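Local coordinates for protein phytochromobilin synthase (Solanum lycopersicum, PDB 6KME) that binds biliverdin IX alpha and probably reduces it, with ferredoxin as electron donor, to phytochromobilin, the chromophore of plant phytochromes, at residues K34-F39 / V193-F198; E57-L62 / K255-K260; T168-R173 / K291-G296. The protein carries 1 engineered substitution. One frame throughout, in Å; residues are numbered along the deposited sequence.

Interaction 1: residues K34-F39 / V193-F198; sequences KKLIHF and VLFSAF
Leu36 lies between two phenylalanine rings of helix 188-211, and the CH-pi geometry on both sides defines this contact. Its CG sits over the centre of the Phe195 ring, 4.0 Å from the centroid and 9° off the normal, while its CB meets a face of Phe198 nearer the rim, 4.1 Å from that centroid. Leu36 CD2 reaches both Phe195 CD2 and Phe198 CD1, each at 3.7 Å. Phe198 carries CG anti to its backbone N (chi1 178°), which lays its ring alongside Leu36. Lys35 crosses Phe195 at about a right angle, its CE 3.8 Å from CE2 of that ring. With an alanine in place of Phe195, Leu36 CG would probably lose the face it rests on and the aliphatic part of Lys35 its apolar neighbour. The segment axes come no closer than 10.9 Å and cross at -21°, a nearly parallel pair. Phe117 of strand 112-119, in the central sheet, touches both Leu36 and Phe198. Cohesion here therefore rests on shape fit and CH-pi contact, with no hydrogen bond or salt bridge between the segments.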
loop_
_atom_site.group_PDB
_atom_site.type_symbol
_atom_site.label_atom_id
_atom_site.label_comp_id
_atom_site.label_asym_id
_atom_site.label_seq_id
_atom_site.Cartn_x
_atom_site.Cartn_y
_atom_site.Cartn_z
ATOM N N LYS A 34 -16.336 -2.317 0.200
ATOM C CA LYS A 34 -16.657 -2.603 1.600
ATOM C C LYS A 34 -16.705 -4.102 1.857
ATOM O O LYS A 34 -16.317 -4.567 2.937
ATOM C CB LYS A 34 -17.993 -1.958 1.984
ATOM C CG LYS A 34 -17.924 -0.471 2.292
ATOM C CD LYS A 34 -19.213 0.010 2.950
ATOM C CE LYS A 34 -19.023 0.287 4.440
ATOM N NZ LYS A 34 -18.459 -0.866 5.213
ATOM N N LYS A 35 -17.192 -4.877 0.880
ATOM C CA LYS A 35 -17.193 -6.331 1.003
ATOM C C LYS A 35 -15.803 -6.851 1.340
ATOM O O LYS A 35 -15.654 -7.794 2.131
ATOM C CB LYS A 35 -17.694 -6.979 -0.297
ATOM C CG LYS A 35 -19.196 -6.852 -0.566
ATOM C CD LYS A 35 -19.587 -7.383 -1.964
ATOM C CE LYS A 35 -19.267 -6.371 -3.084
ATOM N NZ LYS A 35 -19.757 -6.722 -4.460
ATOM N N LEU A 36 -14.771 -6.250 0.741
ATOM C CA LEU A 36 -13.410 -6.735 0.936
ATOM C C LEU A 36 -12.878 -6.344 2.307
ATOM O O LEU A 36 -12.125 -7.109 2.921
ATOM C CB LEU A 36 -12.484 -6.202 -0.163
ATOM C CG LEU A 36 -12.657 -6.787 -1.568
ATOM C CD1 LEU A 36 -11.672 -6.121 -2.527
ATOM C CD2 LEU A 36 -12.489 -8.305 -1.553
ATOM N N ILE A 37 -13.237 -5.153 2.791
ATOM C CA ILE A 37 -12.852 -4.772 4.148
ATOM C C ILE A 37 -13.459 -5.741 5.153
ATOM O O ILE A 37 -12.784 -6.204 6.078
ATOM C CB ILE A 37 -13.272 -3.323 4.456
ATOM C CG1 ILE A 37 -12.609 -2.334 3.498
ATOM C CG2 ILE A 37 -12.876 -2.971 5.871
ATOM C CD1 ILE A 37 -13.377 -1.009 3.367
ATOM N N HIS A 38 -14.750 -6.052 4.990
ATOM C CA HIS A 38 -15.410 -7.005 5.881
ATOM C C HIS A 38 -14.717 -8.357 5.840
ATOM O O HIS A 38 -14.488 -8.984 6.884
ATOM C CB HIS A 38 -16.882 -7.155 5.502
ATOM C CG HIS A 38 -17.657 -8.038 6.432
ATOM N ND1 HIS A 38 -17.866 -9.380 6.188
ATOM C CD2 HIS A 38 -18.277 -7.770 7.607
ATOM C CE1 HIS A 38 -18.581 -9.899 7.170
ATOM N NE2 HIS A 38 -18.843 -8.945 8.044
ATOM N N PHE A 39 -14.394 -8.830 4.632
ATOM C CA PHE A 39 -13.651 -10.077 4.503
ATOM C C PHE A 39 -12.355 -10.017 5.300
ATOM O O PHE A 39 -12.008 -10.960 6.015
ATOM C CB PHE A 39 -13.347 -10.386 3.035
ATOM C CG PHE A 39 -12.407 -11.560 2.849
ATOM C CD1 PHE A 39 -12.898 -12.845 2.747
ATOM C CD2 PHE A 39 -11.031 -11.372 2.807
ATOM C CE1 PHE A 39 -12.034 -13.928 2.592
ATOM C CE2 PHE A 39 -10.167 -12.442 2.658
ATOM C CZ PHE A 39 -10.667 -13.724 2.547
ATOM N N VAL A 193 -12.250 -11.396 -10.526
ATOM C CA VAL A 193 -10.843 -11.777 -10.414
ATOM C C VAL A 193 -10.131 -10.907 -9.383
ATOM O O VAL A 193 -9.333 -11.403 -8.569
ATOM C CB VAL A 193 -10.164 -11.698 -11.792
ATOM C CG1 VAL A 193 -8.683 -11.964 -11.668
ATOM C CG2 VAL A 193 -10.801 -12.704 -12.739
ATOM N N LEU A 194 -10.408 -9.600 -9.397
ATOM C CA LEU A 194 -9.778 -8.696 -8.443
ATOM C C LEU A 194 -10.122 -9.074 -7.012
ATOM O O LEU A 194 -9.258 -9.034 -6.126
ATOM C CB LEU A 194 -10.218 -7.260 -8.721
ATOM C CG LEU A 194 -9.708 -6.210 -7.734
ATOM C CD1 LEU A 194 -8.188 -6.145 -7.764
ATOM C CD2 LEU A 194 -10.326 -4.833 -8.024
ATOM N N PHE A 195 -11.391 -9.413 -6.761
ATOM C CA PHE A 195 -11.791 -9.842 -5.424
ATOM C C PHE A 195 -11.049 -11.108 -5.011
ATOM O O PHE A 195 -10.529 -11.195 -3.895
ATOM C CB PHE A 195 -13.307 -10.052 -5.371
ATOM C CG PHE A 195 -14.085 -8.801 -5.052
ATOM C CD1 PHE A 195 -13.824 -7.610 -5.719
ATOM C CD2 PHE A 195 -15.091 -8.822 -4.095
ATOM C CE1 PHE A 195 -14.545 -6.455 -5.430
ATOM C CE2 PHE A 195 -15.812 -7.669 -3.799
ATOM C CZ PHE A 195 -15.539 -6.488 -4.469
ATOM N N SER A 196 -10.977 -12.099 -5.906
ATOM C CA SER A 196 -10.269 -13.340 -5.583
ATOM C C SER A 196 -8.800 -13.076 -5.268
ATOM O O SER A 196 -8.229 -13.707 -4.371
ATOM C CB SER A 196 -10.389 -14.333 -6.739
ATOM O OG SER A 196 -11.737 -14.723 -6.945
ATOM N N ALA A 197 -8.176 -12.144 -5.998
ATOM C CA ALA A 197 -6.773 -11.798 -5.774
ATOM C C ALA A 197 -6.571 -11.141 -4.411
ATOM O O ALA A 197 -5.632 -11.487 -3.685
ATOM C CB ALA A 197 -6.270 -10.872 -6.891
ATOM N N PHE A 198 -7.410 -10.156 -4.073
ATOM C CA PHE A 198 -7.323 -9.517 -2.760
ATOM C C PHE A 198 -7.384 -10.558 -1.651
ATOM O O PHE A 198 -6.579 -10.530 -0.714
ATOM C CB PHE A 198 -8.448 -8.486 -2.588
ATOM C CG PHE A 198 -8.469 -7.817 -1.233
ATOM C CD1 PHE A 198 -9.117 -8.414 -0.156
ATOM C CD2 PHE A 198 -7.846 -6.586 -1.042
ATOM C CE1 PHE A 198 -9.140 -7.804 1.102
ATOM C CE2 PHE A 198 -7.860 -5.963 0.203
ATOM C CZ PHE A 198 -8.512 -6.574 1.281
#

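Interaction 2: residues E57-L62 / K255-K260; sequences EKYSSL and KDVITK
A tyrosine-carboxylate hydrogen bond backed by a small apolar patch joins strand 51-63, an outermost strand of the antiparallel sheet, to helix 251-262, with Tyr59, in the short loop that breaks this strand, reaching Asp256. Tyr59 OH donates to Asp256 OD2 at 2.4 Å. The acceptor lies at the edge of the ring, in its plane, and the ring and carboxylate planes are 29° apart. With CG turned opposite the main-chain N (chi1 -175°), Asp256 brings OD2 to the phenol although its CB does not head for the strand. The other oxygen, OD1, forms an intrahelical salt bridge with Lys260 NZ, also modelled at 2.4 Å. One carboxylate thus serves phenol and ammonium through separate oxygens, though both lengths are so short as to be doubtful in detail. Lys260 CB approaches the phenol oxygen, lying 3.3 Å from Tyr59 OH. Beside the polar end, Val257 CG2 is 4.1 Å from Tyr59 CE1 and equally far from Leu62 CD2, which it meets tip to tip. Met73 of the adjoining strand 69-77 touches Tyr59 and Leu62, Phe261 brings its ring against Tyr59, and Ile249 of helix 242-249 packs on Leu62 and Val257.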
loop_
_atom_site.group_PDB
_atom_site.type_symbol
_atom_site.label_atom_id
_atom_site.label_comp_id
_atom_site.label_asym_id
_atom_site.label_seq_id
_atom_site.Cartn_x
_atom_site.Cartn_y
_atom_site.Cartn_z
ATOM N N GLU A 57 -11.387 7.613 16.882
ATOM C CA GLU A 57 -12.053 8.762 17.476
ATOM C C GLU A 57 -11.773 10.057 16.732
ATOM O O GLU A 57 -12.419 11.070 17.024
ATOM C CB GLU A 57 -11.629 8.930 18.929
ATOM C CG GLU A 57 -11.776 7.672 19.755
ATOM C CD GLU A 57 -10.881 7.696 20.960
ATOM O OE1 GLU A 57 -10.469 8.809 21.352
ATOM O OE2 GLU A 57 -10.577 6.610 21.503
ATOM N N LYS A 58 -10.818 10.055 15.798
ATOM C CA LYS A 58 -10.510 11.238 15.007
ATOM C C LYS A 58 -10.747 11.056 13.513
ATOM O O LYS A 58 -10.860 12.063 12.802
ATOM C CB LYS A 58 -9.051 11.670 15.235
ATOM N N TYR A 59 -10.851 9.818 13.020
ATOM C CA TYR A 59 -11.029 9.539 11.587
ATOM C C TYR A 59 -12.068 8.432 11.441
ATOM O O TYR A 59 -11.759 7.260 11.658
ATOM C CB TYR A 59 -9.707 9.139 10.934
ATOM C CG TYR A 59 -8.686 10.237 11.054
ATOM C CD1 TYR A 59 -8.692 11.312 10.168
ATOM C CD2 TYR A 59 -7.752 10.230 12.080
ATOM C CE1 TYR A 59 -7.781 12.350 10.300
ATOM C CE2 TYR A 59 -6.834 11.256 12.216
ATOM C CZ TYR A 59 -6.850 12.310 11.322
ATOM O OH TYR A 59 -5.939 13.332 11.466
ATOM N N SER A 60 -13.291 8.799 11.057
ATOM C CA SER A 60 -14.322 7.784 10.879
ATOM C C SER A 60 -15.151 8.058 9.633
ATOM O O SER A 60 -15.289 7.188 8.770
ATOM C CB SER A 60 -15.226 7.702 12.115
ATOM O OG SER A 60 -15.858 8.947 12.357
ATOM N N SER A 61 -15.700 9.264 9.531
ATOM C CA SER A 61 -16.556 9.634 8.418
ATOM C C SER A 61 -16.312 11.089 8.054
ATOM O O SER A 61 -16.213 11.953 8.932
ATOM C CB SER A 61 -18.033 9.415 8.760
ATOM O OG SER A 61 -18.857 9.861 7.708
ATOM N N LEU A 62 -16.235 11.357 6.753
ATOM C CA LEU A 62 -15.942 12.697 6.268
ATOM C C LEU A 62 -16.666 12.891 4.940
ATOM O O LEU A 62 -16.549 12.049 4.045
ATOM C CB LEU A 62 -14.426 12.861 6.113
ATOM C CG LEU A 62 -13.747 14.201 6.356
ATOM C CD1 LEU A 62 -14.158 14.801 7.693
ATOM C CD2 LEU A 62 -12.238 13.990 6.281
ATOM N N LYS A 255 -4.175 16.789 3.647
ATOM C CA LYS A 255 -2.845 16.602 4.229
ATOM C C LYS A 255 -2.934 16.000 5.627
ATOM O O LYS A 255 -2.080 15.193 6.031
ATOM C CB LYS A 255 -2.099 17.935 4.261
ATOM N N ASP A 256 -3.966 16.373 6.380
ATOM C CA ASP A 256 -4.165 15.790 7.700
ATOM C C ASP A 256 -4.484 14.298 7.604
ATOM O O ASP A 256 -3.867 13.478 8.289
ATOM C CB ASP A 256 -5.271 16.553 8.426
ATOM C CG ASP A 256 -5.459 16.090 9.851
ATOM O OD1 ASP A 256 -4.756 16.608 10.747
ATOM O OD2 ASP A 256 -6.305 15.200 10.074
ATOM N N VAL A 257 -5.436 13.925 6.745
ATOM C CA VAL A 257 -5.788 12.510 6.576
ATOM C C VAL A 257 -4.585 11.708 6.079
ATOM O O VAL A 257 -4.366 10.561 6.488
ATOM C CB VAL A 257 -6.981 12.362 5.611
ATOM C CG1 VAL A 257 -7.163 10.885 5.220
ATOM C CG2 VAL A 257 -8.261 12.904 6.234
ATOM N N ILE A 258 -3.792 12.295 5.188
ATOM C CA ILE A 258 -2.674 11.573 4.593
ATOM C C ILE A 258 -1.597 11.284 5.634
ATOM O O ILE A 258 -1.127 10.147 5.766
ATOM C CB ILE A 258 -2.119 12.369 3.397
ATOM C CG1 ILE A 258 -3.106 12.293 2.227
ATOM C CG2 ILE A 258 -0.731 11.870 3.012
ATOM C CD1 ILE A 258 -2.930 13.398 1.164
ATOM N N THR A 259 -1.181 12.304 6.383
ATOM C CA THR A 259 -0.047 12.159 7.284
ATOM C C THR A 259 -0.417 11.584 8.647
ATOM O O THR A 259 0.441 10.981 9.306
ATOM C CB THR A 259 0.633 13.507 7.496
ATOM O OG1 THR A 259 -0.328 14.436 8.019
ATOM C CG2 THR A 259 1.192 14.029 6.176
ATOM N N LYS A 260 -1.654 11.782 9.108
ATOM C CA LYS A 260 -2.042 11.318 10.437
ATOM C C LYS A 260 -2.899 10.062 10.420
ATOM O O LYS A 260 -3.038 9.408 11.469
ATOM C CB LYS A 260 -2.789 12.427 11.188
ATOM C CG LYS A 260 -1.947 13.676 11.405
ATOM C CD LYS A 260 -2.518 14.531 12.519
ATOM C CE LYS A 260 -1.899 15.919 12.539
ATOM N NZ LYS A 260 -2.411 16.777 11.428
#

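Interaction 3: residues T168-R173 / K291-G296; sequences TSESLR and KRSMIG. With BLA (biliverdine IX alpha), chain B.
Two loops that meet at the propionate end of the biliverdin pocket are pinned together by Glu170, whose carboxylate grips an ST motif formed by Ser293 and Gly296. Ser293 OG donates to Glu170 OE1 at 2.7 Å, on the syn lone pair, and itself accepts from Gly296 N, three residues on. OE2 takes Ile295 N at 3.0 Å, again on the syn side but 20° out of the carboxylate plane. The glutamate chain bends at chi2 (86°), which turns its carboxylate onto the 291-296 loop. Ile295 crosses it obliquely, CG1 and CD1 lying against OE2. A second link is made by Ser169, whose OG donates to Gly296 O at 2.8 Å, the backbone N adding a weak bond to the same oxygen; these bonds lie next to the short antiparallel pair 167-168/297-298.

The joined loops hold the substrate. Ser171 OG binds the biliverdin lactam oxygen OB, and Thr168 takes one propionate with two donors, its N to O1A and its OG1 to O2A at 2.6 Å. Arg292 bends at chi3, which turns its guanidinium to the propionates, and its CD lies 3.5 Å from Thr168 OG1. Its NH2 meets O1D of the other propionate near the guanidinium plane, at 2.8 Å and almost straight (169°). The other terminal nitrogen, NH1, spans both propionates, lying 3.1 Å from O2D and 3.0 Å from O2A.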
loop_
_atom_site.group_PDB
_atom_site.type_symbol
_atom_site.label_atom_id
_atom_site.label_comp_id
_atom_site.label_asym_id
_atom_site.label_seq_id
_atom_site.Cartn_x
_atom_site.Cartn_y
_atom_site.Cartn_z
ATOM N N THR A 168 5.795 5.235 -12.512
ATOM C CA THR A 168 6.823 5.946 -11.755
ATOM C C THR A 168 7.955 5.000 -11.346
ATOM O O THR A 168 7.716 3.987 -10.678
ATOM C CB THR A 168 6.159 6.577 -10.522
ATOM O OG1 THR A 168 5.227 7.584 -10.944
ATOM C CG2 THR A 168 7.184 7.177 -9.532
ATOM N N SER A 169 9.192 5.292 -11.796
ATOM C CA SER A 169 10.274 4.322 -11.601
ATOM C C SER A 169 10.605 4.139 -10.122
ATOM O O SER A 169 10.930 3.027 -9.691
ATOM C CB SER A 169 11.532 4.743 -12.366
ATOM O OG SER A 169 11.401 4.504 -13.761
ATOM N N GLU A 170 10.522 5.216 -9.333
ATOM C CA GLU A 170 10.802 5.136 -7.901
ATOM C C GLU A 170 9.813 4.236 -7.161
ATOM O O GLU A 170 10.126 3.766 -6.060
ATOM C CB GLU A 170 10.800 6.545 -7.288
ATOM C CG GLU A 170 11.968 7.428 -7.737
ATOM C CD GLU A 170 11.707 8.177 -9.064
ATOM O OE1 GLU A 170 10.709 7.881 -9.747
ATOM O OE2 GLU A 170 12.489 9.090 -9.402
ATOM N N SER A 171 8.628 3.988 -7.731
ATOM C CA SER A 171 7.656 3.114 -7.074
ATOM C C SER A 171 8.143 1.670 -7.009
ATOM O O SER A 171 7.808 0.949 -6.056
ATOM C CB SER A 171 6.301 3.192 -7.784
ATOM O OG SER A 171 5.730 4.488 -7.639
ATOM N N LEU A 172 8.968 1.241 -7.974
ATOM C CA LEU A 172 9.450 -0.138 -7.976
ATOM C C LEU A 172 10.338 -0.438 -6.777
ATOM O O LEU A 172 10.448 -1.600 -6.369
ATOM C CB LEU A 172 10.217 -0.451 -9.258
ATOM C CG LEU A 172 9.489 -1.017 -10.481
ATOM C CD1 LEU A 172 10.463 -1.897 -11.248
ATOM C CD2 LEU A 172 8.258 -1.806 -10.143
ATOM N N ARG A 173 11.003 0.580 -6.222
ATOM C CA ARG A 173 11.789 0.416 -4.998
ATOM C C ARG A 173 10.982 -0.260 -3.897
ATOM O O ARG A 173 11.556 -0.878 -2.995
ATOM C CB ARG A 173 12.289 1.783 -4.488
ATOM C CG ARG A 173 13.149 2.590 -5.479
ATOM C CD ARG A 173 13.349 4.076 -5.074
ATOM N NE ARG A 173 14.218 4.783 -6.031
ATOM C CZ ARG A 173 14.600 6.057 -5.922
ATOM N NH1 ARG A 173 14.187 6.788 -4.892
ATOM N NH2 ARG A 173 15.393 6.609 -6.849
ATOM N N LYS A 291 7.582 17.157 -9.519
ATOM C CA LYS A 291 7.461 15.907 -10.258
ATOM C C LYS A 291 7.208 14.746 -9.313
ATOM O O LYS A 291 7.819 14.654 -8.245
ATOM C CB LYS A 291 8.733 15.636 -11.062
ATOM C CG LYS A 291 8.939 16.606 -12.198
ATOM C CD LYS A 291 9.901 16.032 -13.207
ATOM C CE LYS A 291 11.305 16.499 -12.951
ATOM N NZ LYS A 291 11.860 17.214 -14.150
ATOM N N ARG A 292 6.301 13.845 -9.712
ATOM C CA ARG A 292 6.167 12.588 -8.977
ATOM C C ARG A 292 7.429 11.738 -9.107
ATOM O O ARG A 292 7.880 11.118 -8.130
ATOM C CB ARG A 292 4.947 11.804 -9.473
ATOM C CG ARG A 292 4.652 10.531 -8.620
ATOM C CD ARG A 292 3.365 9.833 -9.070
ATOM N NE ARG A 292 2.232 10.748 -9.106
ATOM C CZ ARG A 292 1.108 10.520 -9.776
ATOM N NH1 ARG A 292 0.962 9.398 -10.454
ATOM N NH2 ARG A 292 0.134 11.416 -9.764
ATOM N N SER A 293 8.026 11.713 -10.300
ATOM C CA SER A 293 9.138 10.826 -10.621
ATOM C C SER A 293 10.299 11.661 -11.146
ATOM O O SER A 293 10.166 12.310 -12.187
ATOM C CB SER A 293 8.721 9.787 -11.674
ATOM O OG SER A 293 9.822 8.944 -12.021
ATOM N N MET A 294 11.435 11.640 -10.436
ATOM C CA MET A 294 12.631 12.297 -10.963
ATOM C C MET A 294 13.216 11.523 -12.140
ATOM O O MET A 294 13.798 12.127 -13.050
ATOM C CB MET A 294 13.687 12.454 -9.861
ATOM C CG MET A 294 13.350 13.500 -8.775
ATOM S SD MET A 294 12.878 15.138 -9.378
ATOM C CE MET A 294 14.324 15.600 -10.332
ATOM N N ILE A 295 13.094 10.190 -12.124
ATOM C CA ILE A 295 13.633 9.347 -13.190
ATOM C C ILE A 295 12.752 9.417 -14.438
ATOM O O ILE A 295 13.254 9.488 -15.570
ATOM C CB ILE A 295 13.773 7.901 -12.665
ATOM C CG1 ILE A 295 14.854 7.838 -11.582
ATOM C CG2 ILE A 295 14.066 6.912 -13.803
ATOM C CD1 ILE A 295 14.751 6.589 -10.690
ATOM N N GLY A 296 11.441 9.439 -14.249
ATOM C CA GLY A 296 10.464 9.239 -15.298
ATOM C C GLY A 296 9.803 7.871 -15.182
ATOM O O GLY A 296 10.268 6.980 -14.466
HETATM C CHA BLA B . -2.547 5.901 -10.461
HETATM N NA BLA B . -1.546 4.644 -8.427
HETATM C C1A BLA B . -1.483 5.069 -9.764
HETATM C C2A BLA B . -0.221 4.580 -10.320
HETATM C C3A BLA B . 0.467 3.851 -9.254
HETATM C C4A BLA B . -0.373 3.906 -8.092
HETATM C CMA BLA B . 1.812 3.121 -9.294
HETATM C CAA BLA B . 0.221 4.878 -11.781
HETATM C CBA BLA B . 0.799 6.266 -11.847
HETATM C CGA BLA B . 2.345 6.238 -11.562
HETATM O O1A BLA B . 2.903 5.457 -12.275
HETATM O O2A BLA B . 2.681 6.998 -10.701
HETATM C CHB BLA B . -0.143 3.280 -6.710
HETATM N NB BLA B . 2.214 3.664 -6.258
HETATM C C1B BLA B . 0.926 3.278 -5.819
HETATM C C2B BLA B . 1.254 2.507 -4.470
HETATM C C3B BLA B . 2.578 2.727 -4.108
HETATM C C4B BLA B . 3.212 3.530 -5.246
HETATM C CMB BLA B . 0.128 1.897 -3.655
HETATM O OB BLA B . 4.315 4.040 -5.363
HETATM C CAB BLA B . 3.550 2.370 -3.011
HETATM C CBB BLA B . 4.824 2.669 -2.665
HETATM N NC BLA B . -5.216 5.917 -5.880
HETATM C C1C BLA B . -5.261 5.412 -4.559
HETATM C C2C BLA B . -6.358 6.218 -3.849
HETATM C C3C BLA B . -6.877 7.120 -4.778
HETATM C C4C BLA B . -6.143 6.946 -6.129
HETATM C CMC BLA B . -6.653 5.914 -2.375
HETATM O OC BLA B . -4.486 4.514 -4.271
HETATM C CAC BLA B . -7.961 8.106 -4.522
HETATM C CBC BLA B . -8.326 8.823 -3.437
HETATM C CHD BLA B . -6.189 7.523 -7.370
HETATM N ND BLA B . -4.190 6.463 -8.634
HETATM C C1D BLA B . -5.248 7.268 -8.535
HETATM C C2D BLA B . -5.523 8.028 -9.820
HETATM C C3D BLA B . -4.561 7.627 -10.729
HETATM C C4D BLA B . -3.653 6.596 -9.999
HETATM C CMD BLA B . -6.682 9.003 -9.904
HETATM C CAD BLA B . -4.287 8.014 -12.188
HETATM C CBD BLA B . -3.739 9.418 -12.355
HETATM C CGD BLA B . -2.253 9.629 -11.825
HETATM O O1D BLA B . -2.176 10.605 -11.099
HETATM O O2D BLA B . -1.457 8.794 -12.234
#

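The three contacts sample different levels of one fold. Interaction 1 pairs two helices lying on strand 112-119, whereas interaction 2 ties the loop and end of an outermost strand to a helix; helix 34-47 is followed by strand 51-63, so they are neighbours in sequence, yet their centres are about 23 Å apart. All three are partly buried. Interaction 1 is apolar, with aromatic faces, whereas interaction 2 adds a phenol-carboxylate hydrogen bond to its apolar patch, with an intrahelical salt bridge beside it. Interaction 3, lying across the chain's centre from interaction 1, joins loops through charged and hydroxyl groups, and is the one that touches biliverdin.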